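Hypothetical protein VC1899 (Vibrio cholerae, PDB 1XMX) is of unknown function but contains a Card1-like domain of the PDDEXK nuclease clan and so probably binds, and may cleave, nucleic acid. Local coordinates at residues 61-66 with 72-77; 5-10 with 80-85; 192-197 with 210-215; 47-52 with 147-152. One frame throughout, in Å; residues are numbered along the deposited sequence.

Contact 1 (61-66 with 72-77); sequences EIPAGS and KSAIRE
A74 and I75 are presented to I62 by a regular helical turn, whose shortest polar bond runs from R76 N to K72 O at 2.9 Å. Across the contact itself everything is apolar. CG2 of I62 does most of the touching. It lies 3.9 Å from A74 CB and equally far from CG1 of I75, the next residue. A chi1 of 40° sets CG1 of I62 between the backbone N and the carbonyl carbon, while CG2 stands beside the backbone N and faces the helix. The two isoleucine side chains meet at a slant. I75 does not aim its CB at the loop, and its CG1, beside the backbone N at chi1 -63°, closes the gap instead. P63 adds a second touch through the ring carbon next to its nitrogen, with CD 4.1 Å from A74 CB, so the small alanine methyl has both I62 CG2 and P63 CD against it. The methyl's small size fits the close backbone approach, with the CA atoms of I62 and A74 6.2 Å apart. Burial is uneven: I62 and I75 lie inside, whereas P63 is exposed. Helix 98-110 adds to the packing, with A104 and F108 against I75 and R100 against I62, and E106 forms a salt bridge with K72. The backbone of I62 is also hydrogen-bonded to G35. The contact therefore folds the loop after strand 56-61 back onto the helix it leads into, the strand-to-helix connection of a Rossmann-like alpha/beta fold.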
loop_
_atom_site.group_PDB
_atom_site.type_symbol
_atom_site.label_atom_id
_atom_site.label_comp_id
_atom_site.label_asym_id
_atom_site.label_seq_id
_atom_site.Cartn_x
_atom_site.Cartn_y
_atom_site.Cartn_z
ATOM N N GLU A 61 -13.868 -27.285 1.650
ATOM C CA GLU A 61 -12.939 -27.570 2.752
ATOM C C GLU A 61 -12.285 -28.901 2.605
ATOM O O GLU A 61 -12.973 -29.934 2.542
ATOM C CB GLU A 61 -13.662 -27.598 4.101
ATOM C CG GLU A 61 -13.402 -26.386 4.920
ATOM C CD GLU A 61 -14.131 -26.375 6.234
ATOM O OE1 GLU A 61 -14.248 -27.463 6.896
ATOM O OE2 GLU A 61 -14.571 -25.252 6.604
ATOM N N ILE A 62 -10.957 -28.889 2.630
ATOM C CA ILE A 62 -10.230 -30.129 2.670
ATOM C C ILE A 62 -9.899 -30.421 4.110
ATOM O O ILE A 62 -9.965 -29.566 4.970
ATOM C CB ILE A 62 -8.926 -30.094 1.856
ATOM C CG1 ILE A 62 -8.242 -28.754 2.046
ATOM C CG2 ILE A 62 -9.206 -30.336 0.295
ATOM C CD1 ILE A 62 -6.704 -28.767 1.888
ATOM N N PRO A 63 -9.513 -31.652 4.378
ATOM C CA PRO A 63 -9.134 -31.910 5.736
ATOM C C PRO A 63 -7.819 -31.185 5.972
ATOM O O PRO A 63 -7.098 -30.848 5.044
ATOM C CB PRO A 63 -9.009 -33.449 5.782
ATOM C CG PRO A 63 -8.862 -33.907 4.365
ATOM C CD PRO A 63 -9.381 -32.819 3.474
ATOM N N ALA A 64 -7.534 -30.892 7.208
ATOM C CA ALA A 64 -6.401 -30.019 7.550
ATOM C C ALA A 64 -5.039 -30.742 7.731
ATOM O O ALA A 64 -3.998 -30.119 7.617
ATOM C CB ALA A 64 -6.760 -29.195 8.803
ATOM N N GLY A 65 -5.041 -32.041 7.988
ATOM C CA GLY A 65 -3.791 -32.786 8.078
ATOM C C GLY A 65 -2.939 -32.780 6.822
ATOM O O GLY A 65 -3.351 -32.294 5.737
ATOM N N SER A 66 -1.743 -33.319 6.956
ATOM C CA SER A 66 -0.787 -33.366 5.864
ATOM C C SER A 66 -0.969 -34.583 4.950
ATOM O O SER A 66 -0.299 -34.647 3.928
ATOM C CB SER A 66 0.622 -33.408 6.448
ATOM O OG SER A 66 0.720 -34.525 7.341
ATOM N N LYS A 72 -6.169 -35.423 -2.005
ATOM C CA LYS A 72 -6.456 -35.790 -3.389
ATOM C C LYS A 72 -7.827 -36.427 -3.532
ATOM O O LYS A 72 -8.523 -36.266 -4.529
ATOM C CB LYS A 72 -5.426 -36.811 -3.892
ATOM C CG LYS A 72 -4.065 -36.198 -4.166
ATOM C CD LYS A 72 -3.092 -37.140 -4.903
ATOM C CE LYS A 72 -1.742 -36.387 -5.037
ATOM N NZ LYS A 72 -0.582 -37.177 -5.604
ATOM N N SER A 73 -8.174 -37.257 -2.557
ATOM C CA SER A 73 -9.507 -37.806 -2.510
ATOM C C SER A 73 -10.631 -36.722 -2.390
ATOM O O SER A 73 -11.658 -36.798 -3.098
ATOM C CB SER A 73 -9.573 -38.767 -1.347
ATOM O OG SER A 73 -10.307 -39.833 -1.782
ATOM N N ALA A 74 -10.454 -35.744 -1.490
ATOM C CA ALA A 74 -11.447 -34.687 -1.337
ATOM C C ALA A 74 -11.545 -33.909 -2.647
ATOM O O ALA A 74 -12.625 -33.649 -3.144
ATOM C CB ALA A 74 -11.073 -33.734 -0.123
ATOM N N ILE A 75 -10.403 -33.614 -3.255
ATOM C CA ILE A 75 -10.399 -32.787 -4.454
ATOM C C ILE A 75 -10.925 -33.505 -5.696
ATOM O O ILE A 75 -11.523 -32.890 -6.582
ATOM C CB ILE A 75 -8.999 -32.144 -4.697
ATOM C CG1 ILE A 75 -8.655 -31.199 -3.516
ATOM C CG2 ILE A 75 -8.959 -31.409 -6.080
ATOM C CD1 ILE A 75 -7.150 -30.741 -3.422
ATOM N N ARG A 76 -10.681 -34.802 -5.778
ATOM C CA ARG A 76 -11.201 -35.586 -6.887
ATOM C C ARG A 76 -12.736 -35.662 -6.834
ATOM O O ARG A 76 -13.381 -35.612 -7.855
ATOM C CB ARG A 76 -10.584 -36.972 -6.869
ATOM C CG ARG A 76 -10.683 -37.671 -8.172
ATOM C CD ARG A 76 -9.713 -38.850 -8.207
ATOM N NE ARG A 76 -8.368 -38.468 -8.684
ATOM C CZ ARG A 76 -8.061 -38.201 -9.962
ATOM N NH1 ARG A 76 -9.020 -38.265 -10.913
ATOM N NH2 ARG A 76 -6.794 -37.900 -10.292
ATOM N N GLU A 77 -13.305 -35.769 -5.636
ATOM C CA GLU A 77 -14.751 -35.633 -5.451
ATOM C C GLU A 77 -15.291 -34.298 -5.979
ATOM O O GLU A 77 -16.274 -34.257 -6.677
ATOM C CB GLU A 77 -15.122 -35.777 -3.967
ATOM C CG GLU A 77 -15.396 -37.199 -3.577
ATOM C CD GLU A 77 -15.905 -37.357 -2.132
ATOM O OE1 GLU A 77 -16.855 -36.597 -1.758
ATOM O OE2 GLU A 77 -15.364 -38.266 -1.396
#

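Contact 2 (5-10 with 80-85); sequences IHVGII and ETLKAR
I5 and V7 on the strand face L82 of the helix, the strand-against-helix packing of a Rossmann-like alpha/beta domain in which helix 68-85 lies against the parallel part of the first, mixed sheet. Two residues apart on strand 4-9, I5 and V7 turn their side chains to the same face of the sheet, and L82 gives one methyl to each. CD2 of L82 approaches I5 CD1 at 4.3 Å, and CD1 approaches V7 CG2 at 4.4 Å. The leucine can serve both because CG lies beside its own backbone N (chi1 -67°) and the chain then runs on extended to CD1. With chi1 of V7 at 177°, CG2 is the branch that meets the helix. All three side chains are buried and touch at a relaxed spacing, and the CA atoms of I5 and L82 stay 9.7 Å apart. The packing is completed by neighbours: V89 of strand 88-92 touches L82 and V7, and I32 and I34 of strand 30-35 touch I5 and V7. The other side of the helical turn is quite different. E80, T81, K83 and A84 are exposed and make no contact with the strand; E80 OE1 is instead hydrogen-bonded to Y111 OH, and T81 OG1 to E77 O. Around R85 the helical bonding is loose, since R85 N makes weak bonds to T81 O and L82 O. The R85 guanidinium folds back over this turn, with T81 O 4.1 Å above its plane and offset toward the rim.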
loop_
_atom_site.group_PDB
_atom_site.type_symbol
_atom_site.label_atom_id
_atom_site.label_comp_id
_atom_site.label_asym_id
_atom_site.label_seq_id
_atom_site.Cartn_x
_atom_site.Cartn_y
_atom_site.Cartn_z
ATOM N N ILE A 5 -15.198 -21.215 -14.554
ATOM C CA ILE A 5 -14.843 -20.896 -13.161
ATOM C C ILE A 5 -13.376 -21.085 -12.845
ATOM O O ILE A 5 -12.688 -21.844 -13.535
ATOM C CB ILE A 5 -15.761 -21.640 -12.156
ATOM C CG1 ILE A 5 -15.268 -23.001 -11.796
ATOM C CG2 ILE A 5 -17.105 -21.901 -12.737
ATOM C CD1 ILE A 5 -16.139 -23.560 -10.619
ATOM N N HIS A 6 -12.881 -20.376 -11.824
ATOM C CA HIS A 6 -11.541 -20.615 -11.276
ATOM C C HIS A 6 -11.574 -21.521 -10.031
ATOM O O HIS A 6 -12.561 -21.530 -9.316
ATOM C CB HIS A 6 -10.891 -19.258 -10.890
ATOM C CG HIS A 6 -10.471 -18.456 -12.078
ATOM N ND1 HIS A 6 -9.649 -17.358 -11.993
ATOM C CD2 HIS A 6 -10.727 -18.631 -13.402
ATOM C CE1 HIS A 6 -9.438 -16.861 -13.198
ATOM N NE2 HIS A 6 -10.072 -17.620 -14.070
ATOM N N VAL A 7 -10.488 -22.255 -9.763
ATOM C CA VAL A 7 -10.309 -22.877 -8.476
ATOM C C VAL A 7 -8.965 -22.399 -7.935
ATOM O O VAL A 7 -8.018 -22.302 -8.688
ATOM C CB VAL A 7 -10.371 -24.408 -8.555
ATOM C CG1 VAL A 7 -10.089 -25.014 -7.141
ATOM C CG2 VAL A 7 -11.776 -24.837 -9.056
ATOM N N GLY A 8 -8.899 -22.053 -6.645
ATOM C CA GLY A 8 -7.646 -21.559 -6.065
ATOM C C GLY A 8 -7.467 -22.118 -4.692
ATOM O O GLY A 8 -8.441 -22.575 -4.097
ATOM N N ILE A 9 -6.227 -22.153 -4.203
ATOM C CA ILE A 9 -5.951 -22.743 -2.886
ATOM C C ILE A 9 -5.616 -21.580 -1.949
ATOM O O ILE A 9 -4.681 -20.832 -2.195
ATOM C CB ILE A 9 -4.768 -23.749 -2.872
ATOM C CG1 ILE A 9 -4.872 -24.837 -3.978
ATOM C CG2 ILE A 9 -4.686 -24.452 -1.498
ATOM C CD1 ILE A 9 -6.012 -25.591 -3.882
ATOM N N ILE A 10 -6.431 -21.384 -0.920
ATOM C CA ILE A 10 -6.176 -20.306 0.021
ATOM C C ILE A 10 -4.836 -20.494 0.738
ATOM O O ILE A 10 -4.455 -21.612 1.137
ATOM C CB ILE A 10 -7.331 -20.152 1.066
ATOM C CG1 ILE A 10 -8.557 -19.443 0.444
ATOM C CG2 ILE A 10 -6.854 -19.303 2.317
ATOM C CD1 ILE A 10 -9.800 -19.598 1.268
ATOM N N GLU A 80 -15.000 -34.243 -9.842
ATOM C CA GLU A 80 -15.905 -35.139 -10.543
ATOM C C GLU A 80 -17.295 -34.448 -10.611
ATOM O O GLU A 80 -17.951 -34.465 -11.623
ATOM C CB GLU A 80 -15.913 -36.521 -9.855
ATOM C CG GLU A 80 -16.399 -37.697 -10.682
ATOM C CD GLU A 80 -15.405 -38.263 -11.773
ATOM O OE1 GLU A 80 -15.204 -37.633 -12.849
ATOM O OE2 GLU A 80 -14.893 -39.402 -11.588
ATOM N N THR A 81 -17.701 -33.791 -9.538
ATOM C CA THR A 81 -18.904 -32.981 -9.545
ATOM C C THR A 81 -18.785 -31.829 -10.572
ATOM O O THR A 81 -19.754 -31.475 -11.230
ATOM C CB THR A 81 -19.161 -32.349 -8.134
ATOM O OG1 THR A 81 -19.144 -33.355 -7.113
ATOM C CG2 THR A 81 -20.498 -31.640 -8.098
ATOM N N LEU A 82 -17.604 -31.231 -10.700
ATOM C CA LEU A 82 -17.456 -30.122 -11.620
ATOM C C LEU A 82 -17.498 -30.671 -13.029
ATOM O O LEU A 82 -18.138 -30.108 -13.885
ATOM C CB LEU A 82 -16.120 -29.403 -11.421
ATOM C CG LEU A 82 -15.983 -28.668 -10.092
ATOM C CD1 LEU A 82 -14.588 -28.023 -9.996
ATOM C CD2 LEU A 82 -17.181 -27.660 -9.909
ATOM N N LYS A 83 -16.786 -31.765 -13.263
ATOM C CA LYS A 83 -16.795 -32.394 -14.555
ATOM C C LYS A 83 -18.225 -32.782 -14.967
ATOM O O LYS A 83 -18.601 -32.581 -16.130
ATOM C CB LYS A 83 -15.892 -33.626 -14.581
ATOM C CG LYS A 83 -15.866 -34.296 -15.933
ATOM C CD LYS A 83 -15.179 -33.365 -16.954
ATOM C CE LYS A 83 -15.149 -34.003 -18.368
ATOM N NZ LYS A 83 -14.597 -35.412 -18.271
ATOM N N ALA A 84 -19.020 -33.304 -14.020
ATOM C CA ALA A 84 -20.378 -33.803 -14.370
ATOM C C ALA A 84 -21.271 -32.664 -14.828
ATOM O O ALA A 84 -22.156 -32.853 -15.631
ATOM C CB ALA A 84 -21.028 -34.582 -13.194
ATOM N N ARG A 85 -21.000 -31.460 -14.340
ATOM C CA ARG A 85 -21.764 -30.286 -14.754
ATOM C C ARG A 85 -21.292 -29.619 -16.044
ATOM O O ARG A 85 -21.967 -28.762 -16.557
ATOM C CB ARG A 85 -21.676 -29.234 -13.680
ATOM C CG ARG A 85 -22.361 -29.604 -12.411
ATOM C CD ARG A 85 -22.508 -28.312 -11.602
ATOM N NE ARG A 85 -22.413 -28.553 -10.177
ATOM C CZ ARG A 85 -21.565 -27.947 -9.355
ATOM N NH1 ARG A 85 -20.715 -27.010 -9.795
ATOM N NH2 ARG A 85 -21.592 -28.280 -8.063
#

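Contact 3 (192-197 with 210-215); sequences NYLATT and DKQQGY
Q212 alone carries segment 210-215 into touch with Y193 and L194. The segment starts at D210 and K211 in a weakly bonded helical turn, whose closing bond is G214 N to K211 O at 2.9 Å. Q212 follows, its chain extended beyond CG, so that the amide is carried across to segment 192-197 of helix 181-201. NE2 comes 3.6 Å from Y193 CE2, obliquely to the ring, with ring and amide planes 53° apart. The same NE2 is 3.8 Å from L194 CD2, and OE1 lies 3.9 Å from that methyl; the two side chains run past each other in opposite senses. OE1 is hydrogen-bonded to S209 N, which should limit rotation of the amide. T197 OG1 sits 3.7 Å above the Y193 plane, near the rim, and bonds Y193 O. After G214, Y215 takes the N-cap position of helix 216-227, its ring over K211 O. Around this contact, T190 of helix 181-201 touches both Q212 and Y215. The long helix is thus covered by the short turn through Q212 and by edge strand 205-207 of a small antiparallel sheet, whose V206 packs on L194 and T197, with helix 216-227 starting directly after Y215.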
loop_
_atom_site.group_PDB
_atom_site.type_symbol
_atom_site.label_atom_id
_atom_site.label_comp_id
_atom_site.label_asym_id
_atom_site.label_seq_id
_atom_site.Cartn_x
_atom_site.Cartn_y
_atom_site.Cartn_z
ATOM N N ASN A 192 7.263 24.100 13.244
ATOM C CA ASN A 192 6.578 22.976 13.884
ATOM C C ASN A 192 6.185 23.251 15.332
ATOM O O ASN A 192 5.060 22.986 15.717
ATOM C CB ASN A 192 7.402 21.708 13.822
ATOM C CG ASN A 192 6.821 20.616 14.687
ATOM O OD1 ASN A 192 5.827 19.966 14.311
ATOM N ND2 ASN A 192 7.428 20.398 15.844
ATOM N N TYR A 193 7.101 23.762 16.147
ATOM C CA TYR A 193 6.741 24.162 17.528
ATOM C C TYR A 193 5.602 25.238 17.580
ATOM O O TYR A 193 4.654 25.103 18.355
ATOM C CB TYR A 193 7.988 24.604 18.315
ATOM C CG TYR A 193 7.642 25.374 19.569
ATOM C CD1 TYR A 193 7.443 24.728 20.793
ATOM C CD2 TYR A 193 7.469 26.757 19.518
ATOM C CE1 TYR A 193 7.127 25.470 21.933
ATOM C CE2 TYR A 193 7.113 27.482 20.631
ATOM C CZ TYR A 193 6.956 26.840 21.820
ATOM O OH TYR A 193 6.611 27.629 22.898
ATOM N N LEU A 194 5.679 26.264 16.729
ATOM C CA LEU A 194 4.615 27.276 16.611
ATOM C C LEU A 194 3.277 26.664 16.170
ATOM O O LEU A 194 2.242 26.921 16.776
ATOM C CB LEU A 194 5.011 28.404 15.640
ATOM C CG LEU A 194 6.236 29.285 16.010
ATOM C CD1 LEU A 194 6.676 30.087 14.787
ATOM C CD2 LEU A 194 5.945 30.261 17.132
ATOM N N ALA A 195 3.290 25.865 15.112
ATOM C CA ALA A 195 2.050 25.155 14.709
ATOM C C ALA A 195 1.483 24.289 15.844
ATOM O O ALA A 195 0.291 24.243 16.054
ATOM C CB ALA A 195 2.287 24.321 13.440
ATOM N N THR A 196 2.359 23.614 16.584
ATOM C CA THR A 196 1.948 22.770 17.693
ATOM C C THR A 196 1.307 23.564 18.849
ATOM O O THR A 196 0.337 23.100 19.455
ATOM C CB THR A 196 3.123 21.963 18.196
ATOM O OG1 THR A 196 3.542 21.077 17.142
ATOM C CG2 THR A 196 2.752 21.158 19.433
ATOM N N THR A 197 1.857 24.742 19.139
ATOM C CA THR A 197 1.252 25.665 20.115
ATOM C C THR A 197 -0.195 26.056 19.733
ATOM O O THR A 197 -1.095 26.064 20.607
ATOM C CB THR A 197 2.123 26.912 20.280
ATOM O OG1 THR A 197 3.346 26.525 20.902
ATOM C CG2 THR A 197 1.477 27.950 21.208
ATOM N N ASP A 210 10.564 37.459 20.972
ATOM C CA ASP A 210 11.440 38.327 20.194
ATOM C C ASP A 210 12.616 37.550 19.601
ATOM O O ASP A 210 13.136 37.902 18.531
ATOM C CB ASP A 210 11.952 39.505 21.014
ATOM C CG ASP A 210 10.835 40.362 21.527
ATOM O OD1 ASP A 210 10.092 40.942 20.698
ATOM O OD2 ASP A 210 10.684 40.438 22.768
ATOM N N LYS A 211 13.077 36.535 20.326
ATOM C CA LYS A 211 14.097 35.685 19.786
ATOM C C LYS A 211 13.599 35.001 18.475
ATOM O O LYS A 211 14.258 35.110 17.425
ATOM C CB LYS A 211 14.536 34.678 20.833
ATOM C CG LYS A 211 15.791 33.929 20.430
ATOM C CD LYS A 211 16.378 33.100 21.554
ATOM C CE LYS A 211 16.523 33.886 22.874
ATOM N NZ LYS A 211 17.220 33.081 23.967
ATOM N N GLN A 212 12.425 34.346 18.522
ATOM C CA GLN A 212 11.857 33.719 17.324
ATOM C C GLN A 212 11.718 34.673 16.140
ATOM O O GLN A 212 11.883 34.265 14.963
ATOM C CB GLN A 212 10.507 33.053 17.627
ATOM C CG GLN A 212 10.652 31.755 18.424
ATOM C CD GLN A 212 9.353 31.322 19.067
ATOM O OE1 GLN A 212 8.509 32.139 19.425
ATOM N NE2 GLN A 212 9.172 30.036 19.189
ATOM N N GLN A 213 11.393 35.933 16.438
ATOM C CA GLN A 213 11.236 36.954 15.396
ATOM C C GLN A 213 12.552 37.312 14.702
ATOM O O GLN A 213 12.536 37.814 13.570
ATOM C CB GLN A 213 10.603 38.231 15.974
ATOM C CG GLN A 213 9.188 37.980 16.482
ATOM C CD GLN A 213 8.542 39.217 17.065
ATOM O OE1 GLN A 213 7.991 39.175 18.166
ATOM N NE2 GLN A 213 8.612 40.319 16.343
ATOM N N GLY A 214 13.686 37.052 15.355
ATOM C CA GLY A 214 14.975 37.314 14.730
ATOM C C GLY A 214 15.580 36.101 13.997
ATOM O O GLY A 214 16.652 36.207 13.419
ATOM N N TYR A 215 14.925 34.946 14.025
ATOM C CA TYR A 215 15.493 33.751 13.377
ATOM C C TYR A 215 15.401 33.918 11.855
ATOM O O TYR A 215 14.313 34.065 11.295
ATOM C CB TYR A 215 14.793 32.416 13.768
ATOM C CG TYR A 215 14.949 31.958 15.216
ATOM C CD1 TYR A 215 16.012 32.400 16.030
ATOM C CD2 TYR A 215 14.042 31.064 15.768
ATOM C CE1 TYR A 215 16.133 31.979 17.356
ATOM C CE2 TYR A 215 14.164 30.629 17.100
ATOM C CZ TYR A 215 15.196 31.079 17.888
ATOM O OH TYR A 215 15.276 30.617 19.217
#

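Contact 4 (47-52 with 147-152); sequences SDVLNK and YLTIFG
V49 has chi1 at 166°, which leaves CG2 beside its backbone N, and T149 has chi1 at -61°, which swings CG2 anti to the N and OG1 beside it; the two methyls are thereby brought together. They belong to helix 40-52, a connecting helix of the Rossmann-like alpha/beta domain, and to helix 144-150, which leads toward the second mixed sheet. V49 CG2 meets T149 CG2 at 3.9 Å, the two side chains running antiparallel past one another. The same V49 methyl lies 3.9 Å from I150 CG1, and here the V49 and I150 side chains lie roughly perpendicular. D48 adds its CB, 4.0 Å from T149 CG2, at an exposed margin where the carboxylate plays no part in the packing. The hydroxyl of T149 is turned back instead, hydrogen-bonded to A145 O within its own helix, so the residue offers carbon to the contact. V49 has further neighbours in V18 of helix 15-22 and D146. Since the nearest CA atoms, those of V49 and T149, are 7.2 Å apart, the helices approach closely here. Helix 144-150 ends immediately afterward in a Schellman motif: G152, with phi 89°, occupies the C-prime position, and its N donates to T149 O at 3.0 Å.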
loop_
_atom_site.group_PDB
_atom_site.type_symbol
_atom_site.label_atom_id
_atom_site.label_comp_id
_atom_site.label_asym_id
_atom_site.label_seq_id
_atom_site.Cartn_x
_atom_site.Cartn_y
_atom_site.Cartn_z
ATOM N N SER A 47 -13.982 -13.084 -0.173
ATOM C CA SER A 47 -15.344 -12.931 -0.668
ATOM C C SER A 47 -15.864 -11.522 -0.566
ATOM O O SER A 47 -16.596 -11.125 -1.434
ATOM C CB SER A 47 -16.281 -13.848 0.092
ATOM O OG SER A 47 -15.935 -15.180 -0.235
ATOM N N ASP A 48 -15.523 -10.774 0.491
ATOM C CA ASP A 48 -15.911 -9.325 0.579
ATOM C C ASP A 48 -15.387 -8.506 -0.619
ATOM O O ASP A 48 -16.094 -7.710 -1.235
ATOM C CB ASP A 48 -15.384 -8.688 1.861
ATOM C CG ASP A 48 -16.036 -9.256 3.091
ATOM O OD1 ASP A 48 -17.093 -9.920 2.930
ATOM O OD2 ASP A 48 -15.489 -9.050 4.223
ATOM N N VAL A 49 -14.133 -8.721 -0.958
ATOM C CA VAL A 49 -13.547 -8.026 -2.085
ATOM C C VAL A 49 -14.203 -8.495 -3.426
ATOM O O VAL A 49 -14.619 -7.672 -4.286
ATOM C CB VAL A 49 -12.057 -8.318 -2.097
ATOM C CG1 VAL A 49 -11.418 -7.913 -3.435
ATOM C CG2 VAL A 49 -11.379 -7.704 -0.853
ATOM N N LEU A 50 -14.303 -9.806 -3.626
ATOM C CA LEU A 50 -14.794 -10.293 -4.968
ATOM C C LEU A 50 -16.262 -10.072 -5.085
ATOM O O LEU A 50 -16.710 -9.639 -6.138
ATOM C CB LEU A 50 -14.471 -11.770 -5.248
ATOM C CG LEU A 50 -12.958 -11.970 -5.511
ATOM C CD1 LEU A 50 -12.549 -13.441 -5.212
ATOM C CD2 LEU A 50 -12.482 -11.531 -6.904
ATOM N N ASN A 51 -17.016 -10.372 -4.023
ATOM C CA ASN A 51 -18.483 -10.201 -4.077
ATOM C C ASN A 51 -18.925 -8.774 -4.424
ATOM O O ASN A 51 -19.945 -8.616 -5.133
ATOM C CB ASN A 51 -19.203 -10.652 -2.793
ATOM C CG ASN A 51 -19.203 -12.177 -2.597
ATOM O OD1 ASN A 51 -19.602 -12.669 -1.512
ATOM N ND2 ASN A 51 -18.757 -12.932 -3.618
ATOM N N LYS A 52 -18.173 -7.772 -3.922
ATOM C CA LYS A 52 -18.305 -6.334 -4.290
ATOM C C LYS A 52 -18.419 -6.165 -5.802
ATOM O O LYS A 52 -19.159 -5.313 -6.267
ATOM C CB LYS A 52 -17.069 -5.492 -3.910
ATOM C CG LYS A 52 -16.981 -4.843 -2.519
ATOM C CD LYS A 52 -15.811 -3.810 -2.555
ATOM C CE LYS A 52 -15.019 -3.669 -1.235
ATOM N NZ LYS A 52 -15.141 -2.268 -0.604
ATOM N N TYR A 147 -6.973 -4.440 -0.587
ATOM C CA TYR A 147 -5.757 -5.017 -0.040
ATOM C C TYR A 147 -5.846 -5.141 1.459
ATOM O O TYR A 147 -5.506 -6.182 2.011
ATOM C CB TYR A 147 -4.548 -4.142 -0.362
ATOM C CG TYR A 147 -3.510 -4.931 -1.117
ATOM C CD1 TYR A 147 -2.683 -5.827 -0.461
ATOM C CD2 TYR A 147 -3.376 -4.807 -2.498
ATOM C CE1 TYR A 147 -1.737 -6.562 -1.154
ATOM C CE2 TYR A 147 -2.422 -5.551 -3.214
ATOM C CZ TYR A 147 -1.605 -6.406 -2.520
ATOM O OH TYR A 147 -0.668 -7.140 -3.183
ATOM N N LEU A 148 -6.307 -4.089 2.135
ATOM C CA LEU A 148 -6.416 -4.165 3.576
ATOM C C LEU A 148 -7.413 -5.225 4.007
ATOM O O LEU A 148 -7.132 -5.978 4.959
ATOM C CB LEU A 148 -6.720 -2.812 4.215
ATOM C CG LEU A 148 -5.669 -1.725 3.915
ATOM C CD1 LEU A 148 -6.127 -0.363 4.379
ATOM C CD2 LEU A 148 -4.333 -2.049 4.534
ATOM N N THR A 149 -8.567 -5.290 3.338
ATOM C CA THR A 149 -9.565 -6.278 3.681
ATOM C C THR A 149 -8.949 -7.677 3.583
ATOM O O THR A 149 -9.050 -8.500 4.499
ATOM C CB THR A 149 -10.754 -6.191 2.738
ATOM O OG1 THR A 149 -11.319 -4.901 2.883
ATOM C CG2 THR A 149 -11.808 -7.283 3.046
ATOM N N ILE A 150 -8.312 -7.944 2.467
ATOM C CA ILE A 150 -7.715 -9.252 2.268
ATOM C C ILE A 150 -6.840 -9.645 3.442
ATOM O O ILE A 150 -6.867 -10.815 3.849
ATOM C CB ILE A 150 -6.918 -9.342 0.964
ATOM C CG1 ILE A 150 -7.897 -9.315 -0.221
ATOM C CG2 ILE A 150 -6.030 -10.628 0.968
ATOM C CD1 ILE A 150 -7.212 -9.261 -1.593
ATOM N N PHE A 151 -6.065 -8.689 3.971
ATOM C CA PHE A 151 -5.134 -9.000 5.054
ATOM C C PHE A 151 -5.635 -8.761 6.481
ATOM O O PHE A 151 -4.850 -8.726 7.432
ATOM C CB PHE A 151 -3.786 -8.337 4.812
ATOM C CG PHE A 151 -2.994 -9.009 3.718
ATOM C CD1 PHE A 151 -2.218 -10.121 3.990
ATOM C CD2 PHE A 151 -3.019 -8.529 2.423
ATOM C CE1 PHE A 151 -1.513 -10.740 3.003
ATOM C CE2 PHE A 151 -2.300 -9.146 1.444
ATOM C CZ PHE A 151 -1.541 -10.248 1.728
ATOM N N GLY A 152 -6.942 -8.598 6.621
ATOM C CA GLY A 152 -7.570 -8.632 7.942
ATOM C C GLY A 152 -7.660 -7.316 8.673
ATOM O O GLY A 152 -7.877 -7.298 9.900
#

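How the contacts relate
From the N terminus, strand 4-9 is the first part used: contact 2 closes a loop from it to the end of helix 68-85. Contact 1 is nested inside that loop, joining the loop after strand 56-61 to the same helix, with the centres 13 Å apart. Contact 4 opens within the loop of contact 2 and closes beyond it at 147-152, so the two cross; it also encloses contact 1. Contacts 1 and 2 thus fasten helix 68-85 to the first sheet and its loop, and contact 4 joins helix 40-52 to helix 144-150, which leads toward the second mixed sheet. Contact 3 follows in series on helix 181-201, its centre about 46 Å from that of contact 4.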